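Side-chain contacts in RickCE (Rickettsia bellii, PDB 5HAM), which is a Rickettsia bellii effector whose catalytic fragment, a CE-clan cysteine protease, probably removes ubiquitin or ubiquitin-like modifiers from target proteins: residues A20-K25 with N218-A223; I161-N166 with K186-L191. All coordinates share one frame; numbering follows the deposited sequence.

Contact 1 of 2, residues A20-K25 with N218-A223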
loop_
_atom_site.group_PDB
_atom_site.type_symbol
_atom_site.label_atom_id
_atom_site.label_comp_id
_atom_site.label_asym_id
_atom_site.label_seq_id
_atom_site.Cartn_x
_atom_site.Cartn_y
_atom_site.Cartn_z
ATOM N N ALA A 20 -4.915 16.558 9.326
ATOM C CA ALA A 20 -5.896 17.618 9.534
ATOM C C ALA A 20 -7.005 17.219 10.508
ATOM O O ALA A 20 -7.590 18.066 11.184
ATOM C CB ALA A 20 -6.494 18.049 8.204
ATOM N N GLN A 21 -7.291 15.928 10.590
ATOM C CA GLN A 21 -8.390 15.479 11.420
ATOM C C GLN A 21 -7.930 14.748 12.676
ATOM O O GLN A 21 -8.739 14.121 13.361
ATOM C CB GLN A 21 -9.327 14.599 10.609
ATOM C CG GLN A 21 -10.282 15.380 9.721
ATOM C CD GLN A 21 -11.132 14.455 8.875
ATOM O OE1 GLN A 21 -10.647 13.881 7.900
ATOM N NE2 GLN A 21 -12.399 14.287 9.249
ATOM N N LEU A 22 -6.635 14.822 12.970
ATOM C CA LEU A 22 -6.089 14.180 14.160
ATOM C C LEU A 22 -5.197 15.117 14.979
ATOM O O LEU A 22 -4.254 15.699 14.453
ATOM C CB LEU A 22 -5.302 12.924 13.771
ATOM C CG LEU A 22 -6.135 11.701 13.380
ATOM C CD1 LEU A 22 -5.269 10.583 12.795
ATOM C CD2 LEU A 22 -6.917 11.201 14.576
ATOM N N ASP A 23 -5.508 15.249 16.266
ATOM C CA ASP A 23 -4.675 15.990 17.222
ATOM C C ASP A 23 -3.271 15.382 17.345
ATOM O O ASP A 23 -3.100 14.276 17.882
ATOM C CB ASP A 23 -5.369 15.997 18.585
ATOM C CG ASP A 23 -4.577 16.736 19.650
ATOM O OD1 ASP A 23 -3.586 17.416 19.305
ATOM O OD2 ASP A 23 -4.956 16.641 20.841
ATOM N N GLU A 24 -2.270 16.119 16.868
ATOM C CA GLU A 24 -0.898 15.603 16.775
ATOM C C GLU A 24 -0.279 15.331 18.144
ATOM O O GLU A 24 0.634 14.531 18.264
ATOM C CB GLU A 24 -0.005 16.540 15.953
ATOM N N LYS A 25 -0.797 15.980 19.176
ATOM C CA LYS A 25 -0.327 15.746 20.538
ATOM C C LYS A 25 -0.686 14.350 21.041
ATOM O O LYS A 25 0.006 13.782 21.880
ATOM C CB LYS A 25 -0.893 16.817 21.474
ATOM C CG LYS A 25 -0.325 18.172 21.139
ATOM C CD LYS A 25 -0.853 19.302 21.990
ATOM C CE LYS A 25 -0.225 20.610 21.510
ATOM N NZ LYS A 25 -0.785 21.835 22.146
ATOM N N ASN A 218 -11.595 5.373 8.262
ATOM C CA ASN A 218 -11.347 4.267 9.196
ATOM C C ASN A 218 -10.218 4.599 10.162
ATOM O O ASN A 218 -10.360 4.412 11.370
ATOM C CB ASN A 218 -11.044 2.949 8.465
ATOM C CG ASN A 218 -12.207 2.481 7.613
ATOM O OD1 ASN A 218 -13.358 2.809 7.897
ATOM N ND2 ASN A 218 -11.918 1.711 6.568
ATOM N N GLY A 219 -9.107 5.108 9.635
ATOM C CA GLY A 219 -7.951 5.431 10.460
ATOM C C GLY A 219 -8.298 6.420 11.551
ATOM O O GLY A 219 -8.007 6.202 12.723
ATOM N N ILE A 220 -8.952 7.503 11.160
ATOM C CA ILE A 220 -9.443 8.492 12.107
ATOM C C ILE A 220 -10.365 7.893 13.168
ATOM O O ILE A 220 -10.197 8.133 14.368
ATOM C CB ILE A 220 -10.199 9.581 11.363
ATOM C CG1 ILE A 220 -9.225 10.356 10.488
ATOM C CG2 ILE A 220 -10.888 10.508 12.333
ATOM C CD1 ILE A 220 -9.897 11.326 9.594
ATOM N N LYS A 221 -11.329 7.093 12.726
ATOM C CA LYS A 221 -12.277 6.507 13.666
ATOM C C LYS A 221 -11.641 5.500 14.615
ATOM O O LYS A 221 -11.838 5.573 15.823
ATOM C CB LYS A 221 -13.491 5.920 12.942
ATOM C CG LYS A 221 -14.611 6.943 12.850
ATOM C CD LYS A 221 -15.399 6.805 11.589
ATOM C CE LYS A 221 -16.500 7.843 11.550
ATOM N NZ LYS A 221 -17.349 7.619 10.360
ATOM N N ILE A 222 -10.859 4.579 14.063
ATOM C CA ILE A 222 -10.154 3.603 14.860
ATOM C C ILE A 222 -9.206 4.286 15.835
ATOM O O ILE A 222 -9.158 3.922 17.005
ATOM C CB ILE A 222 -9.364 2.646 13.975
ATOM C CG1 ILE A 222 -10.316 1.860 13.071
ATOM C CG2 ILE A 222 -8.554 1.697 14.831
ATOM C CD1 ILE A 222 -9.597 1.050 11.980
ATOM N N ALA A 223 -8.466 5.289 15.364
ATOM C CA ALA A 223 -7.576 6.048 16.253
ATOM C C ALA A 223 -8.334 6.572 17.486
ATOM O O ALA A 223 -7.831 6.508 18.606
ATOM C CB ALA A 223 -6.933 7.201 15.503
#
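Gln21 and Ile220 form the closest approach where the loop between helix 11-20 and strand 27-34 packs on helix 211-223 of the CE-clan protease fold. In that clan the nucleophilic cysteine as a rule opens the helix lying against the central sheet, and helix 211-223 is consistent with this role; the present contact lies at its far end. The terminal methyl CD1 of Ile220 sits over one flat face of the Gln21 amide, 3.4 Å from Gln21 CD and 3.2 Å from Gln21 OE1. It also rests against the root of the same side chain, 3.5 Å from Gln21 CB, while the two chains cross at about a right angle. Ile220 leaves the helix pointing past the loop rather than at it; instead CG1 stands anti to the carbonyl carbon (chi1 -67°) and the extended second torsion carries CD1 up to the glutamine.

Beside this pair, Leu22 points at the helix and bridges one helical turn. Its CG lies 4.4 Å from Ile220 CG1, and its CD2 meets the Ala223 methyl CB at 4.1 Å, a looser, purely apolar fit.

Outward from this first shell, His245 and Ile249 of helix 238-251 touch Gln21. Leu22 is enclosed by Phe27 and Val29 of strand 27-34 and Val137 of strand 135-141, so it packs between helix 211-223 and the first two strands of the sheet. Lys224 NZ donates to Gln21 O, tying the loop backbone to the residue just past the helix. Farther along, the loop is shaped by an Asx turn: Lys25 N donates to Asp23 OD1 at 3.1 Å, meeting that oxygen from above the carboxylate plane.

Contact 2 of 2, residues I161-N166 with K186-L191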
loop_
_atom_site.group_PDB
_atom_site.type_symbol
_atom_site.label_atom_id
_atom_site.label_comp_id
_atom_site.label_asym_id
_atom_site.label_seq_id
_atom_site.Cartn_x
_atom_site.Cartn_y
_atom_site.Cartn_z
ATOM N N ILE A 161 0.790 -4.404 22.964
ATOM C CA ILE A 161 0.564 -3.711 21.695
ATOM C C ILE A 161 -0.648 -4.291 20.968
ATOM O O ILE A 161 -0.777 -5.504 20.803
ATOM C CB ILE A 161 1.789 -3.801 20.755
ATOM C CG1 ILE A 161 3.009 -3.105 21.358
ATOM C CG2 ILE A 161 1.483 -3.140 19.433
ATOM C CD1 ILE A 161 2.931 -1.598 21.299
ATOM N N ILE A 162 -1.542 -3.412 20.540
ATOM C CA ILE A 162 -2.741 -3.826 19.831
ATOM C C ILE A 162 -2.820 -3.117 18.470
ATOM O O ILE A 162 -2.770 -1.893 18.400
ATOM C CB ILE A 162 -4.001 -3.556 20.708
ATOM C CG1 ILE A 162 -3.864 -4.275 22.059
ATOM C CG2 ILE A 162 -5.272 -3.992 20.000
ATOM C CD1 ILE A 162 -4.995 -4.029 23.032
ATOM N N LEU A 163 -2.899 -3.896 17.393
ATOM C CA LEU A 163 -2.941 -3.353 16.032
ATOM C C LEU A 163 -4.294 -3.626 15.380
ATOM O O LEU A 163 -4.735 -4.774 15.299
ATOM C CB LEU A 163 -1.832 -3.960 15.169
ATOM C CG LEU A 163 -0.408 -3.938 15.739
ATOM C CD1 LEU A 163 0.472 -4.901 14.985
ATOM C CD2 LEU A 163 0.185 -2.539 15.701
ATOM N N THR A 164 -4.944 -2.565 14.912
ATOM C CA THR A 164 -6.266 -2.682 14.325
ATOM C C THR A 164 -6.219 -2.338 12.847
ATOM O O THR A 164 -5.718 -1.279 12.464
ATOM C CB THR A 164 -7.239 -1.761 15.048
ATOM O OG1 THR A 164 -7.232 -2.097 16.432
ATOM C CG2 THR A 164 -8.644 -1.913 14.506
ATOM N N PHE A 165 -6.731 -3.251 12.024
ATOM C CA PHE A 165 -6.672 -3.129 10.566
ATOM C C PHE A 165 -8.047 -3.111 9.894
ATOM O O PHE A 165 -8.975 -3.793 10.331
ATOM C CB PHE A 165 -5.851 -4.299 10.010
ATOM C CG PHE A 165 -5.777 -4.355 8.510
ATOM C CD1 PHE A 165 -4.807 -3.629 7.819
ATOM C CD2 PHE A 165 -6.645 -5.171 7.790
ATOM C CE1 PHE A 165 -4.721 -3.698 6.430
ATOM C CE2 PHE A 165 -6.567 -5.246 6.402
ATOM C CZ PHE A 165 -5.601 -4.509 5.719
ATOM N N ASN A 166 -8.179 -2.347 8.818
ATOM C CA ASN A 166 -9.288 -2.601 7.908
ATOM C C ASN A 166 -8.988 -2.373 6.439
ATOM O O ASN A 166 -8.194 -1.513 6.090
ATOM C CB ASN A 166 -10.541 -1.842 8.296
ATOM C CG ASN A 166 -11.780 -2.425 7.632
ATOM O OD1 ASN A 166 -12.136 -3.583 7.874
ATOM N ND2 ASN A 166 -12.420 -1.648 6.775
ATOM N N LYS A 186 7.772 -10.161 11.809
ATOM C CA LYS A 186 9.198 -9.900 11.645
ATOM C C LYS A 186 9.637 -8.747 12.538
ATOM O O LYS A 186 10.705 -8.795 13.138
ATOM C CB LYS A 186 9.543 -9.588 10.188
ATOM C CG LYS A 186 11.037 -9.397 9.924
ATOM C CD LYS A 186 11.396 -9.785 8.485
ATOM C CE LYS A 186 12.897 -9.993 8.287
ATOM N NZ LYS A 186 13.627 -8.748 7.893
ATOM N N THR A 187 8.796 -7.722 12.637
ATOM C CA THR A 187 9.157 -6.501 13.343
ATOM C C THR A 187 8.921 -6.574 14.855
ATOM O O THR A 187 9.743 -6.107 15.648
ATOM C CB THR A 187 8.359 -5.299 12.781
ATOM O OG1 THR A 187 8.558 -5.209 11.363
ATOM C CG2 THR A 187 8.802 -4.000 13.437
ATOM N N LEU A 188 7.795 -7.161 15.245
ATOM C CA LEU A 188 7.322 -7.058 16.617
ATOM C C LEU A 188 7.108 -8.401 17.298
ATOM O O LEU A 188 6.700 -8.443 18.455
ATOM C CB LEU A 188 6.011 -6.283 16.658
ATOM C CG LEU A 188 6.069 -4.884 16.056
ATOM C CD1 LEU A 188 4.671 -4.324 15.950
ATOM C CD2 LEU A 188 6.962 -3.990 16.908
ATOM N N GLY A 189 7.382 -9.496 16.594
ATOM C CA GLY A 189 7.160 -10.820 17.153
ATOM C C GLY A 189 8.136 -11.211 18.248
ATOM O O GLY A 189 8.118 -12.337 18.737
ATOM N N ASN A 190 9.002 -10.280 18.629
ATOM C CA ASN A 190 9.990 -10.546 19.657
ATOM C C ASN A 190 9.694 -9.796 20.947
ATOM O O ASN A 190 10.429 -9.918 21.926
ATOM C CB ASN A 190 11.384 -10.198 19.159
ATOM C CG ASN A 190 12.378 -11.298 19.435
ATOM O OD1 ASN A 190 13.189 -11.205 20.359
ATOM N ND2 ASN A 190 12.304 -12.367 18.649
ATOM N N LEU A 191 8.617 -9.016 20.932
ATOM C CA LEU A 191 8.183 -8.256 22.094
ATOM C C LEU A 191 7.856 -9.217 23.220
ATOM O O LEU A 191 7.561 -10.390 22.963
ATOM C CB LEU A 191 6.941 -7.428 21.750
ATOM C CG LEU A 191 7.082 -6.204 20.841
ATOM C CD1 LEU A 191 5.725 -5.563 20.653
ATOM C CD2 LEU A 191 8.076 -5.196 21.399
#
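A beta-alpha-beta crossover, running from strand 160-166 through helix 175-188 to the parallel strand 196-199, is closed here by two apolar pairs, Ile161 with Leu191 and Leu163 with Leu188. On the strand, Ile161 and Leu163 stand two residues apart and therefore face the same side of the sheet. On the opposing segment, Leu188 closes the helix and Leu191 lies three residues on, across a type I beta turn whose Leu191 N donates to Leu188 O at 3.2 Å. The turn leaves both leucines directed at the strand.

The tighter pair is made by a single methyl group. CD1 of Leu191 comes up to the methylene CG1 of Ile161 at 3.7 Å, the two side chains crossing at about a right angle. A bent second torsion in Ile161 (chi2 -75°) swings its own CD1 aside, which leaves the CG1 methylene to take the leucine methyl. The other pair meets methyl to methyl: Leu163 CD1 and Leu188 CD1 are 4.3 Å apart, an ordinary apolar separation. With the nearest CA atoms, those of Ile161 and Leu191, still 8.9 Å apart, the connection is carried by side chains alone, and the buried surface is a modest 118 Å².

Neighbouring side chains extend both touches. Tyr154 packs on Ile161, and Leu150 and Ala152 on Leu163, all three from the antiparallel strand 147-155. Leu188 also meets Pro195, just before the returning strand, and Asn122 and Thr125 of the long helix 96-130. On the strand's other edge, Ile161 and Leu163 share backbone hydrogen bonds with Ile196, so helix end, strand 160-166 and the edge strand 196-199 beside it are joined within one crossover unit.

Overall arrangement
Contact 2 is nested within the loop that contact 1 closes: the chain passes through 20-25, then 161-166 and 186-191, and finally 218-223. Their centres lie 19 Å apart, yet the two meet through strand 160-166 and helix 211-223, where Ile222 CG2 is 3.6 Å from Thr164 CG2 and Asn218 packs beside Asn166. Thr164 projects from the face of the strand opposite Leu163, so helix 211-223 and the end of helix 175-188 meet strand 160-166 from opposite faces. Together the contacts illustrate a layered alpha/beta design: contact 1 joins the loop that leads into edge strand 27-34 to helix 211-223, while contact 2 closes the crossover to the other edge strand, 196-199.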